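Local coordinates for protein gamma-glutamyl-gamma-aminobutyrate hydrolase PuuD (Escherichia coli, PDB 6VTV) that hydrolyses the gamma-glutamyl linkage of gamma-glutamyl-gamma-aminobutyrate to 4-aminobutanoate and glutamate, the last step of putrescine breakdown to 4-aminobutanoate, at residues Pro140-His145 with Asp206-Ala211; Asn37-Ala42 with Glu242-Ala247; Gln164-Gly169 with Leu198-Arg203. One frame throughout, in Å; residues are numbered along the deposited sequence. Where two conformers were deposited one is given.

Interaction 1 (Pro140-His145 with Asp206-Ala211); sequences PELLEH and DGLVEA. With MN (manganese (II) ion), chain D.
The imidazole of H145 meets the carboxylate of D206 tip to tip, NE2 donating to the syn lone pair of OD2 at 2.9 Å, with the two planes turned 35° apart. The anti lone pair of the same oxygen takes the backbone N of L143 at 2.7 Å, so two donors grip OD2. OD1 is occupied as well: it closes an Asx turn with L208 N and bonds S204 OG. D206 reaches this spot because its CG sits between the backbone N and carbonyl carbon (chi1 54°). On one face of the H145 ring lies L208 CD2, a CH-pi contact 3.6 Å from the ring centroid. This inner part, with H145, L208 and E210 buried, is tight; outward lie exposed E141 and L143, and the E141 side chain comes no closer than 5.5 Å to segment 206-211. L142 CD1 makes a looser apolar touch with L208 CD1 at 4.3 Å. With NE2 occupied, ND1 binds manganese at 2.3 Å. E210 OE2 binds the metal at 2.2 Å, while its OE1 accepts from the metal-bound water. H161, S185 and H187 complete this manganese site, in which D206 is a second-shell carboxylate orienting a first-shell histidine.

Interaction 2 (Asn37-Ala42 with Glu242-Ala247); sequences NAIIHA and EGFITA
Two helices of the alpha/beta fold, 33-42 and 235-254, pack here beside strand 13-23, and their segments 37-42 and 242-247 cross at -64° with the axes 9.6 Å apart. A42 and I245 make the close part of the crossing. A42 CB points at the other helix and lies 3.7 Å from I245 CG1, while the carbonyl O of A42 touches I245 CG2 at 3.5 Å. I245 holds CG1 anti to its carbonyl carbon (chi1 -65°) and CG2 anti to its backbone N, and both branches lie against that oxygen. With only a methyl at A42, the backbones come close, the CA atoms of A42 and E242 being 5.4 Å apart. Deeper in, I39 CD1 meets the F244 ring at its edge, near the ring plane, 3.8 Å from CE2; the two side chains run obliquely to each other. F244 holds CG anti to its backbone N (chi1 174°). I14 of strand 13-23 touches I39, F244 and I245 alike, and F241 of helix 235-254 also packs on A42. No hydrogen bond or salt bridge crosses between the two segments, so their mutual hold is van der Waals contact and the burial of apolar surface.

Interaction 3 (Gln164-Gly169 with Leu198-Arg203); sequences QVEEGG and LRVEAR
The carboxylate end of E166 lies against V200, the two side chains crossing at about a right angle. In E166 CG is anti to N (chi1 -174°) and the chain is extended beyond; OE1 ends 3.6 Å from V200 CG1. OE2 is near V200 O, acceptor against acceptor, and water 3 bridges the two segments, donating to E166 OE2 and accepting from V200 N. Toward R203 the charges stay apart, E166 OE1 and R203 NE being 4.2 Å from each other; water 5 joins them instead, giving a proton to OE1 and taking one from NH2 in the guanidinium plane. R203 is extended from CG to NE, and its NH1 bonds G207 O. Behind these side chains runs an antiparallel pairing of strands 161-165 and 198-203 within the large mixed sheet. Q164 and R203 form its hydrogen-bonded pair, with Q164 N to R203 O at 2.8 Å, and V165 and A202 the non-hydrogen-bonded pair. Next, E166 N bonds E201 O at 2.7 Å, from above the carbonyl plane. On the partner strand 209-214, E210 and A211 both face A202, a classic beta bulge. E201 sets off away from segment 164-169, but a bend at chi2 (-78°) turns CD back toward G169; OE2 lies 3.5 Å from G169 CA. G169 is the N-cap residue of helix 170-174, and E201 takes the first amides of that helix, L171 N on OE1 and L170 N on OE2; S213 OG also reaches OE2. The helix amides would be expected to favour the charged form of E201. Beside the E201 carboxylate, in the conformer given, R199 CD lies 3.7 Å from G169 CA.

How the interactions relate
Interactions 1 and 3 reach the same sheet through neighbouring strands 209-214 and 198-203, and A211 O to E201 N and E210 N to A202 O are probable hydrogen bonds joining the two contacts. Interaction 2 stands apart, its nearest atoms about 13 Å from interaction 1 and about 11 Å from interaction 3, in a helix pair near the predicted catalytic glutamate E228. Chemistry follows place. The buried helix pair is apolar, the partly buried interaction 1 is organised by metal ligands and a shared carboxylate oxygen, and the surface contact, interaction 3, relies on strand bonds and bridging waters.

Interaction 1 (Pro140-His145 with Asp206-Ala211)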
ATOM      1  N   PRO B 140      32.110 -17.215 -12.648  1.00 49.29           N
ATOM      2  CA  PRO B 140      32.099 -17.884 -13.962  1.00 52.92           C
ATOM      3  C   PRO B 140      31.323 -19.190 -13.987  1.00 51.92           C
ATOM      4  O   PRO B 140      30.940 -19.638 -15.075  1.00 53.33           O
ATOM      5  CB  PRO B 140      33.590 -18.126 -14.251  1.00 55.55           C
ATOM      6  CG  PRO B 140      34.335 -17.237 -13.295  1.00 55.30           C
ATOM      7  CD  PRO B 140      33.467 -17.118 -12.085  1.00 50.76           C
ATOM      8  N   GLU B 141      31.074 -19.807 -12.835  1.00 50.51           N
ATOM      9  CA  GLU B 141      30.449 -21.122 -12.776  1.00 51.98           C
ATOM     10  C   GLU B 141      28.930 -21.075 -12.871  1.00 43.66           C
ATOM     11  O   GLU B 141      28.294 -22.135 -12.852  1.00 41.81           O
ATOM     12  CB  GLU B 141      30.848 -21.837 -11.480  1.00 58.44           C
ATOM     13  CG  GLU B 141      30.563 -21.044 -10.205  1.00 56.94           C
ATOM     14  CD  GLU B 141      31.625 -20.002  -9.901  1.00 59.98           C
ATOM     15  OE1 GLU B 141      31.451 -19.241  -8.927  1.00 59.84           O
ATOM     16  OE2 GLU B 141      32.636 -19.947 -10.632  1.00 63.84           O
ATOM     17  N   LEU B 142      28.332 -19.894 -12.980  1.00 39.17           N
ATOM     18  CA  LEU B 142      26.891 -19.738 -12.874  1.00 36.41           C
ATOM     19  C   LEU B 142      26.275 -19.357 -14.213  1.00 33.05           C
ATOM     20  O   LEU B 142      26.939 -18.830 -15.109  1.00 34.74           O
ATOM     21  CB  LEU B 142      26.536 -18.681 -11.821  1.00 38.34           C
ATOM     22  CG  LEU B 142      27.008 -18.983 -10.398  1.00 39.39           C
ATOM     23  CD1 LEU B 142      26.535 -17.908  -9.432  1.00 39.36           C
ATOM     24  CD2 LEU B 142      26.525 -20.356  -9.962  1.00 37.08           C
ATOM     25  N   LEU B 143      24.979 -19.637 -14.332  1.00 32.14           N
ATOM     26  CA  LEU B 143      24.203 -19.208 -15.482  1.00 34.32           C
ATOM     27  C   LEU B 143      23.940 -17.704 -15.409  1.00 33.46           C
ATOM     28  O   LEU B 143      24.210 -17.043 -14.403  1.00 31.03           O
ATOM     29  CB  LEU B 143      22.873 -19.961 -15.543  1.00 35.04           C
ATOM     30  CG  LEU B 143      22.920 -21.486 -15.436  1.00 37.85           C
ATOM     31  CD1 LEU B 143      21.538 -22.033 -15.117  1.00 34.21           C
ATOM     32  CD2 LEU B 143      23.456 -22.097 -16.718  1.00 40.61           C
ATOM     33  N   GLU B 144      23.396 -17.162 -16.494  1.00 33.64           N
ATOM     34  CA  GLU B 144      22.960 -15.767 -16.509  1.00 34.27           C
ATOM     35  C   GLU B 144      21.565 -15.708 -15.904  1.00 31.79           C
ATOM     36  O   GLU B 144      20.579 -16.085 -16.541  1.00 32.31           O
ATOM     37  CB  GLU B 144      22.983 -15.201 -17.923  1.00 37.70           C
ATOM     38  CG  GLU B 144      22.553 -13.742 -18.004  1.00 35.33           C
ATOM     39  CD  GLU B 144      23.326 -12.853 -17.048  1.00 35.42           C
ATOM     40  OE1 GLU B 144      24.485 -12.505 -17.357  1.00 37.21           O
ATOM     41  OE2 GLU B 144      22.775 -12.505 -15.983  1.00 29.56           O
ATOM     42  N   HIS B 145      21.478 -15.242 -14.660  1.00 26.45           N
ATOM     43  CA  HIS B 145      20.211 -15.197 -13.945  1.00 24.61           C
ATOM     44  C   HIS B 145      19.458 -13.887 -14.139  1.00 24.36           C
ATOM     45  O   HIS B 145      18.294 -13.796 -13.736  1.00 24.25           O
ATOM     46  CB  HIS B 145      20.447 -15.442 -12.450  1.00 23.18           C
ATOM     47  CG  HIS B 145      20.761 -16.868 -12.116  1.00 23.39           C
ATOM     48  ND1 HIS B 145      19.784 -17.805 -11.859  1.00 22.80           N
ATOM     49  CD2 HIS B 145      21.945 -17.519 -12.002  1.00 26.37           C
ATOM     50  CE1 HIS B 145      20.350 -18.970 -11.599  1.00 23.55           C
ATOM     51  NE2 HIS B 145      21.660 -18.824 -11.680  1.00 24.58           N
ATOM     52  N   ASP B 206      23.261 -24.823 -11.997  1.00 34.29           N
ATOM     53  CA  ASP B 206      24.598 -24.362 -11.650  1.00 33.01           C
ATOM     54  C   ASP B 206      24.872 -24.418 -10.152  1.00 31.50           C
ATOM     55  O   ASP B 206      25.923 -23.944  -9.709  1.00 32.83           O
ATOM     56  CB  ASP B 206      24.822 -22.938 -12.171  1.00 32.13           C
ATOM     57  CG  ASP B 206      23.748 -21.965 -11.710  1.00 30.80           C
ATOM     58  OD1 ASP B 206      22.883 -22.355 -10.897  1.00 28.83           O
ATOM     59  OD2 ASP B 206      23.769 -20.802 -12.166  1.00 31.06           O
ATOM     60  N   GLY B 207      23.954 -24.978  -9.366  1.00 29.11           N
ATOM     61  CA  GLY B 207      24.128 -25.091  -7.935  1.00 28.59           C
ATOM     62  C   GLY B 207      23.615 -23.920  -7.126  1.00 30.62           C
ATOM     63  O   GLY B 207      23.585 -24.011  -5.892  1.00 32.38           O
ATOM     64  N   LEU B 208      23.212 -22.827  -7.774  1.00 28.51           N
ATOM     65  CA  LEU B 208      22.718 -21.663  -7.050  1.00 29.41           C
ATOM     66  C   LEU B 208      21.403 -21.986  -6.353  1.00 28.62           C
ATOM     67  O   LEU B 208      20.493 -22.564  -6.953  1.00 26.64           O
ATOM     68  CB  LEU B 208      22.526 -20.482  -8.001  1.00 27.61           C
ATOM     69  CG  LEU B 208      22.100 -19.175  -7.328  1.00 25.43           C
ATOM     70  CD1 LEU B 208      23.290 -18.499  -6.656  1.00 26.61           C
ATOM     71  CD2 LEU B 208      21.429 -18.234  -8.317  1.00 20.86           C
ATOM     72  N   VAL B 209      21.305 -21.605  -5.081  1.00 25.74           N
ATOM     73  CA  VAL B 209      20.080 -21.827  -4.324  1.00 28.27           C
ATOM     74  C   VAL B 209      18.997 -20.898  -4.857  1.00 30.37           C
ATOM     75  O   VAL B 209      19.162 -19.671  -4.874  1.00 26.68           O
ATOM     76  CB  VAL B 209      20.316 -21.611  -2.825  1.00 29.13           C
ATOM     77  CG1 VAL B 209      19.002 -21.672  -2.075  1.00 30.68           C
ATOM     78  CG2 VAL B 209      21.289 -22.650  -2.287  1.00 28.22           C
ATOM     79  N   GLU B 210      17.884 -21.479  -5.301  1.00 30.63           N
ATOM     80  CA  GLU B 210      16.774 -20.716  -5.857  1.00 28.11           C
ATOM     81  C   GLU B 210      15.535 -20.734  -4.972  1.00 27.21           C
ATOM     82  O   GLU B 210      14.560 -20.043  -5.286  1.00 28.07           O
ATOM     83  CB  GLU B 210      16.420 -21.240  -7.255  1.00 29.01           C
ATOM     84  CG  GLU B 210      17.391 -20.811  -8.347  1.00 28.87           C
ATOM     85  CD  GLU B 210      16.930 -19.568  -9.087  1.00 29.31           C
ATOM     86  OE1 GLU B 210      15.708 -19.316  -9.125  1.00 28.21           O
ATOM     87  OE2 GLU B 210      17.789 -18.842  -9.629  1.00 30.79           O
ATOM     88  N   ALA B 211      15.544 -21.496  -3.880  1.00 30.33           N
ATOM     89  CA  ALA B 211      14.407 -21.553  -2.974  1.00 23.90           C
ATOM     90  C   ALA B 211      14.875 -22.075  -1.622  1.00 24.02           C
ATOM     91  O   ALA B 211      15.697 -22.992  -1.559  1.00 25.83           O
ATOM     92  CB  ALA B 211      13.290 -22.442  -3.533  1.00 23.06           C
TER
HETATM   93 MN    MN D 301      17.559 -17.563 -11.392  1.00 26.30          MN
HETATM   94  O   HOH W   1      15.341 -17.442 -10.807  1.00 22.08           O

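Interaction 2 (Asn37-Ala42 with Glu242-Ala247)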
ATOM      1  N   ASN B  37      -2.362  -9.193  -7.502  1.00 27.42           N
ATOM      2  CA  ASN B  37      -3.286 -10.049  -8.241  1.00 25.35           C
ATOM      3  C   ASN B  37      -3.101 -11.516  -7.870  1.00 27.29           C
ATOM      4  O   ASN B  37      -4.076 -12.274  -7.802  1.00 26.75           O
ATOM      5  CB  ASN B  37      -3.093  -9.852  -9.745  1.00 30.24           C
ATOM      6  CG  ASN B  37      -3.303  -8.415 -10.179  1.00 34.61           C
ATOM      7  OD1 ASN B  37      -4.093  -7.682  -9.583  1.00 37.26           O
ATOM      8  ND2 ASN B  37      -2.593  -8.003 -11.223  1.00 32.66           N
ATOM      9  N   ALA B  38      -1.857 -11.933  -7.624  1.00 25.11           N
ATOM     10  CA  ALA B  38      -1.597 -13.333  -7.305  1.00 23.77           C
ATOM     11  C   ALA B  38      -2.177 -13.712  -5.948  1.00 23.45           C
ATOM     12  O   ALA B  38      -2.720 -14.811  -5.785  1.00 25.16           O
ATOM     13  CB  ALA B  38      -0.095 -13.608  -7.345  1.00 23.61           C
ATOM     14  N   ILE B  39      -2.068 -12.818  -4.962  1.00 24.03           N
ATOM     15  CA  ILE B  39      -2.644 -13.085  -3.646  1.00 23.57           C
ATOM     16  C   ILE B  39      -4.164 -13.149  -3.740  1.00 27.48           C
ATOM     17  O   ILE B  39      -4.805 -14.035  -3.163  1.00 28.29           O
ATOM     18  CB  ILE B  39      -2.185 -12.021  -2.633  1.00 27.27           C
ATOM     19  CG1 ILE B  39      -0.727 -12.252  -2.242  1.00 25.04           C
ATOM     20  CG2 ILE B  39      -3.069 -12.038  -1.397  1.00 29.56           C
ATOM     21  CD1 ILE B  39      -0.518 -13.455  -1.348  1.00 26.10           C
ATOM     22  N   ILE B  40      -4.758 -12.206  -4.477  1.00 28.00           N
ATOM     23  CA  ILE B  40      -6.210 -12.176  -4.644  1.00 23.89           C
ATOM     24  C   ILE B  40      -6.703 -13.483  -5.251  1.00 26.30           C
ATOM     25  O   ILE B  40      -7.646 -14.107  -4.748  1.00 27.88           O
ATOM     26  CB  ILE B  40      -6.623 -10.970  -5.509  1.00 23.64           C
ATOM     27  CG1 ILE B  40      -6.318  -9.652  -4.792  1.00 25.25           C
ATOM     28  CG2 ILE B  40      -8.097 -11.059  -5.879  1.00 25.70           C
ATOM     29  CD1 ILE B  40      -7.253  -9.346  -3.651  1.00 30.33           C
ATOM     30  N   HIS B  41      -6.066 -13.918  -6.342  1.00 26.96           N
ATOM     31  CA  HIS B  41      -6.509 -15.125  -7.034  1.00 29.66           C
ATOM     32  C   HIS B  41      -6.419 -16.357  -6.142  1.00 30.77           C
ATOM     33  O   HIS B  41      -7.203 -17.298  -6.305  1.00 33.32           O
ATOM     34  CB  HIS B  41      -5.685 -15.327  -8.306  1.00 30.80           C
ATOM     35  CG  HIS B  41      -6.199 -16.417  -9.196  1.00 38.93           C
ATOM     36  ND1 HIS B  41      -5.735 -17.713  -9.127  1.00 42.70           N
ATOM     37  CD2 HIS B  41      -7.131 -16.401 -10.177  1.00 42.50           C
ATOM     38  CE1 HIS B  41      -6.362 -18.450 -10.027  1.00 44.27           C
ATOM     39  NE2 HIS B  41      -7.214 -17.679 -10.677  1.00 44.66           N
ATOM     40  N   ALA B  42      -5.483 -16.369  -5.197  1.00 29.25           N
ATOM     41  CA  ALA B  42      -5.303 -17.502  -4.297  1.00 33.20           C
ATOM     42  C   ALA B  42      -6.202 -17.438  -3.069  1.00 34.57           C
ATOM     43  O   ALA B  42      -6.210 -18.387  -2.279  1.00 32.30           O
ATOM     44  CB  ALA B  42      -3.839 -17.601  -3.860  1.00 30.06           C
ATOM     45  N   GLU B 242      -1.385 -21.040  -3.598  1.00 31.61           N
ATOM     46  CA  GLU B 242      -2.421 -21.813  -2.919  1.00 36.15           C
ATOM     47  C   GLU B 242      -1.900 -22.395  -1.612  1.00 34.99           C
ATOM     48  O   GLU B 242      -2.604 -22.379  -0.593  1.00 33.91           O
ATOM     49  CB  GLU B 242      -2.949 -22.913  -3.844  1.00 45.17           C
ATOM     50  CG  GLU B 242      -4.103 -22.478  -4.756  1.00 52.82           C
ATOM     51  CD  GLU B 242      -4.314 -23.468  -5.888  1.00 59.79           C
ATOM     52  OE1 GLU B 242      -5.102 -23.196  -6.824  1.00 61.88           O
ATOM     53  OE2 GLU B 242      -3.667 -24.532  -5.832  1.00 62.06           O
ATOM     54  N   GLY B 243      -0.656 -22.881  -1.618  1.00 31.24           N
ATOM     55  CA  GLY B 243      -0.082 -23.432  -0.402  1.00 31.05           C
ATOM     56  C   GLY B 243       0.174 -22.381   0.662  1.00 29.56           C
ATOM     57  O   GLY B 243       0.029 -22.649   1.859  1.00 30.66           O
ATOM     58  N   PHE B 244       0.563 -21.174   0.244  1.00 29.11           N
ATOM     59  CA  PHE B 244       0.746 -20.077   1.191  1.00 29.21           C
ATOM     60  C   PHE B 244      -0.566 -19.725   1.885  1.00 33.70           C
ATOM     61  O   PHE B 244      -0.622 -19.611   3.116  1.00 34.33           O
ATOM     62  CB  PHE B 244       1.321 -18.861   0.461  1.00 23.53           C
ATOM     63  CG  PHE B 244       1.415 -17.629   1.313  1.00 23.60           C
ATOM     64  CD1 PHE B 244       1.949 -17.692   2.588  1.00 25.56           C
ATOM     65  CD2 PHE B 244       0.972 -16.408   0.836  1.00 21.64           C
ATOM     66  CE1 PHE B 244       2.039 -16.561   3.372  1.00 23.12           C
ATOM     67  CE2 PHE B 244       1.058 -15.271   1.615  1.00 23.02           C
ATOM     68  CZ  PHE B 244       1.593 -15.349   2.886  1.00 21.91           C
ATOM     69  N   ILE B 245      -1.636 -19.550   1.106  1.00 26.29           N
ATOM     70  CA  ILE B 245      -2.925 -19.176   1.686  1.00 28.68           C
ATOM     71  C   ILE B 245      -3.457 -20.292   2.577  1.00 32.64           C
ATOM     72  O   ILE B 245      -4.033 -20.033   3.642  1.00 32.11           O
ATOM     73  CB  ILE B 245      -3.920 -18.809   0.569  1.00 30.60           C
ATOM     74  CG1 ILE B 245      -3.447 -17.558  -0.173  1.00 34.26           C
ATOM     75  CG2 ILE B 245      -5.302 -18.575   1.142  1.00 32.50           C
ATOM     76  CD1 ILE B 245      -3.230 -16.360   0.731  1.00 35.30           C
ATOM     77  N   THR B 246      -3.265 -21.549   2.163  1.00 30.68           N
ATOM     78  CA  THR B 246      -3.661 -22.679   2.999  1.00 36.28           C
ATOM     79  C   THR B 246      -2.921 -22.660   4.331  1.00 34.68           C
ATOM     80  O   THR B 246      -3.494 -22.989   5.377  1.00 34.43           O
ATOM     81  CB  THR B 246      -3.396 -23.993   2.264  1.00 38.04           C
ATOM     82  OG1 THR B 246      -4.166 -24.037   1.057  1.00 35.72           O
ATOM     83  CG2 THR B 246      -3.764 -25.188   3.140  1.00 36.80           C
ATOM     84  N   ALA B 247      -1.643 -22.276   4.309  1.00 30.45           N
ATOM     85  CA  ALA B 247      -0.876 -22.170   5.546  1.00 37.45           C
ATOM     86  C   ALA B 247      -1.422 -21.064   6.438  1.00 35.70           C
ATOM     87  O   ALA B 247      -1.489 -21.220   7.663  1.00 35.79           O
ATOM     88  CB  ALA B 247       0.596 -21.921   5.226  1.00 37.06           C
TER

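Interaction 3 (Gln164-Gly169 with Leu198-Arg203)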
ATOM      1  N   GLN B 164      15.734 -27.702  -9.649  1.00 30.07           N
ATOM      2  CA  GLN B 164      15.509 -29.054  -9.159  1.00 35.41           C
ATOM      3  C   GLN B 164      15.163 -29.002  -7.678  1.00 40.40           C
ATOM      4  O   GLN B 164      15.920 -28.443  -6.879  1.00 37.12           O
ATOM      5  CB  GLN B 164      16.738 -29.935  -9.388  1.00 35.94           C
ATOM      6  CG  GLN B 164      16.561 -31.368  -8.921  1.00 44.47           C
ATOM      7  CD  GLN B 164      17.426 -32.339  -9.696  1.00 56.08           C
ATOM      8  OE1 GLN B 164      18.429 -32.837  -9.184  1.00 62.36           O
ATOM      9  NE2 GLN B 164      17.042 -32.616 -10.936  1.00 58.63           N
ATOM     10  N   VAL B 165      14.022 -29.591  -7.319  1.00 40.20           N
ATOM     11  CA  VAL B 165      13.547 -29.544  -5.942  1.00 37.64           C
ATOM     12  C   VAL B 165      14.400 -30.460  -5.074  1.00 36.52           C
ATOM     13  O   VAL B 165      14.681 -31.608  -5.441  1.00 35.14           O
ATOM     14  CB  VAL B 165      12.065 -29.940  -5.873  1.00 41.92           C
ATOM     15  CG1 VAL B 165      11.611 -30.068  -4.425  1.00 44.03           C
ATOM     16  CG2 VAL B 165      11.211 -28.926  -6.616  1.00 39.00           C
ATOM     17  N   GLU B 166      14.820 -29.952  -3.918  1.00 34.68           N
ATOM     18  CA  GLU B 166      15.475 -30.782  -2.915  1.00 42.07           C
ATOM     19  C   GLU B 166      14.407 -31.472  -2.077  1.00 41.49           C
ATOM     20  O   GLU B 166      13.551 -30.808  -1.482  1.00 37.92           O
ATOM     21  CB  GLU B 166      16.400 -29.942  -2.037  1.00 45.40           C
ATOM     22  CG  GLU B 166      17.226 -30.758  -1.056  1.00 56.23           C
ATOM     23  CD  GLU B 166      18.381 -29.972  -0.465  1.00 61.36           C
ATOM     24  OE1 GLU B 166      19.186 -29.420  -1.243  1.00 61.52           O
ATOM     25  OE2 GLU B 166      18.484 -29.908   0.779  1.00 62.71           O
ATOM     26  N   GLU B 167      14.450 -32.801  -2.034  1.00 44.79           N
ATOM     27  CA  GLU B 167      13.396 -33.563  -1.380  1.00 50.04           C
ATOM     28  C   GLU B 167      13.416 -33.349   0.131  1.00 52.66           C
ATOM     29  O   GLU B 167      14.447 -33.025   0.725  1.00 53.63           O
ATOM     30  CB  GLU B 167      13.541 -35.051  -1.698  1.00 58.44           C
ATOM     31  CG  GLU B 167      12.221 -35.799  -1.756  1.00 68.43           C
ATOM     32  CD  GLU B 167      12.387 -37.239  -2.197  1.00 77.99           C
ATOM     33  OE1 GLU B 167      11.700 -38.118  -1.636  1.00 82.39           O
ATOM     34  OE2 GLU B 167      13.207 -37.493  -3.104  1.00 80.64           O
ATOM     35  N   GLY B 168      12.252 -33.530   0.749  1.00 50.76           N
ATOM     36  CA  GLY B 168      12.120 -33.440   2.187  1.00 50.48           C
ATOM     37  C   GLY B 168      11.663 -32.106   2.734  1.00 47.01           C
ATOM     38  O   GLY B 168      11.624 -31.946   3.959  1.00 47.04           O
ATOM     39  N   GLY B 169      11.312 -31.150   1.878  1.00 42.26           N
ATOM     40  CA  GLY B 169      10.905 -29.840   2.347  1.00 33.48           C
ATOM     41  C   GLY B 169       9.504 -29.438   1.935  1.00 40.35           C
ATOM     42  O   GLY B 169       8.673 -30.291   1.608  1.00 34.64           O
ATOM     43  N   LEU B 198      17.940 -22.369   7.850  1.00 28.25           N
ATOM     44  CA  LEU B 198      17.192 -22.530   6.615  1.00 27.37           C
ATOM     45  C   LEU B 198      17.516 -23.868   5.966  1.00 27.62           C
ATOM     46  O   LEU B 198      18.624 -24.393   6.105  1.00 27.60           O
ATOM     47  CB  LEU B 198      17.512 -21.402   5.626  1.00 25.00           C
ATOM     48  CG  LEU B 198      16.599 -20.178   5.571  1.00 27.91           C
ATOM     49  CD1 LEU B 198      16.243 -19.706   6.968  1.00 34.05           C
ATOM     50  CD2 LEU B 198      17.256 -19.058   4.774  1.00 22.87           C
ATOM     51  N   ARG B 199      16.536 -24.412   5.255  1.00 29.75           N
ATOM     52  CA  ARG B 199      16.691 -25.631   4.477  0.50 32.72           C
ATOM     53  C   ARG B 199      16.600 -25.291   2.994  1.00 32.44           C
ATOM     54  O   ARG B 199      15.745 -24.499   2.585  1.00 26.76           O
ATOM     55  CB  ARG B 199      15.619 -26.656   4.862  0.50 35.56           C
ATOM     56  CG  ARG B 199      15.302 -27.689   3.797  0.50 36.33           C
ATOM     57  CD  ARG B 199      13.858 -28.169   3.906  0.50 37.42           C
ATOM     58  NE  ARG B 199      13.510 -28.603   5.258  0.50 37.89           N
ATOM     59  CZ  ARG B 199      12.644 -27.975   6.049  0.50 38.90           C
ATOM     60  NH1 ARG B 199      12.030 -26.876   5.627  0.50 39.51           N
ATOM     61  NH2 ARG B 199      12.389 -28.445   7.262  0.50 37.84           N
ATOM     62  N   VAL B 200      17.491 -25.874   2.193  1.00 32.28           N
ATOM     63  CA  VAL B 200      17.492 -25.597   0.763  1.00 30.20           C
ATOM     64  C   VAL B 200      16.333 -26.336   0.111  1.00 29.34           C
ATOM     65  O   VAL B 200      16.152 -27.545   0.311  1.00 30.69           O
ATOM     66  CB  VAL B 200      18.838 -25.990   0.138  1.00 34.69           C
ATOM     67  CG1 VAL B 200      18.781 -25.857  -1.376  1.00 31.72           C
ATOM     68  CG2 VAL B 200      19.954 -25.126   0.709  1.00 33.94           C
ATOM     69  N   GLU B 201      15.534 -25.609  -0.668  1.00 27.91           N
ATOM     70  CA  GLU B 201      14.353 -26.175  -1.308  1.00 28.36           C
ATOM     71  C   GLU B 201      14.558 -26.504  -2.778  1.00 29.90           C
ATOM     72  O   GLU B 201      13.990 -27.488  -3.263  1.00 30.94           O
ATOM     73  CB  GLU B 201      13.164 -25.217  -1.170  1.00 24.80           C
ATOM     74  CG  GLU B 201      12.602 -25.123   0.239  1.00 28.31           C
ATOM     75  CD  GLU B 201      11.716 -26.302   0.596  1.00 33.84           C
ATOM     76  OE1 GLU B 201      11.373 -27.089  -0.312  1.00 37.51           O
ATOM     77  OE2 GLU B 201      11.366 -26.445   1.786  1.00 37.05           O
ATOM     78  N   ALA B 202      15.350 -25.713  -3.501  1.00 28.02           N
ATOM     79  CA  ALA B 202      15.576 -25.961  -4.919  1.00 29.29           C
ATOM     80  C   ALA B 202      16.867 -25.281  -5.351  1.00 27.25           C
ATOM     81  O   ALA B 202      17.322 -24.319  -4.728  1.00 23.74           O
ATOM     82  CB  ALA B 202      14.398 -25.471  -5.770  1.00 28.77           C
ATOM     83  N   ARG B 203      17.450 -25.800  -6.434  1.00 27.24           N
ATOM     84  CA  ARG B 203      18.672 -25.250  -7.003  1.00 28.07           C
ATOM     85  C   ARG B 203      18.567 -25.212  -8.521  1.00 31.27           C
ATOM     86  O   ARG B 203      17.981 -26.102  -9.142  1.00 28.68           O
ATOM     87  CB  ARG B 203      19.914 -26.070  -6.626  1.00 28.65           C
ATOM     88  CG  ARG B 203      20.231 -26.148  -5.147  1.00 32.75           C
ATOM     89  CD  ARG B 203      21.483 -26.988  -4.941  1.00 33.93           C
ATOM     90  NE  ARG B 203      21.848 -27.123  -3.535  1.00 37.19           N
ATOM     91  CZ  ARG B 203      22.712 -26.330  -2.908  1.00 41.22           C
ATOM     92  NH1 ARG B 203      23.304 -25.340  -3.562  1.00 44.10           N
ATOM     93  NH2 ARG B 203      22.985 -26.532  -1.627  1.00 38.72           N
TER
HETATM   94  O   HOH W   2      11.148 -29.665  -0.849  1.00 31.30           O
HETATM   95  O   HOH W   3      19.212 -27.932   3.062  1.00 36.61           O
HETATM   96  O   HOH W   4      14.133 -29.733   0.927  1.00 39.17           O
HETATM   97  O   HOH W   5      21.466 -28.727  -0.643  1.00 42.99           O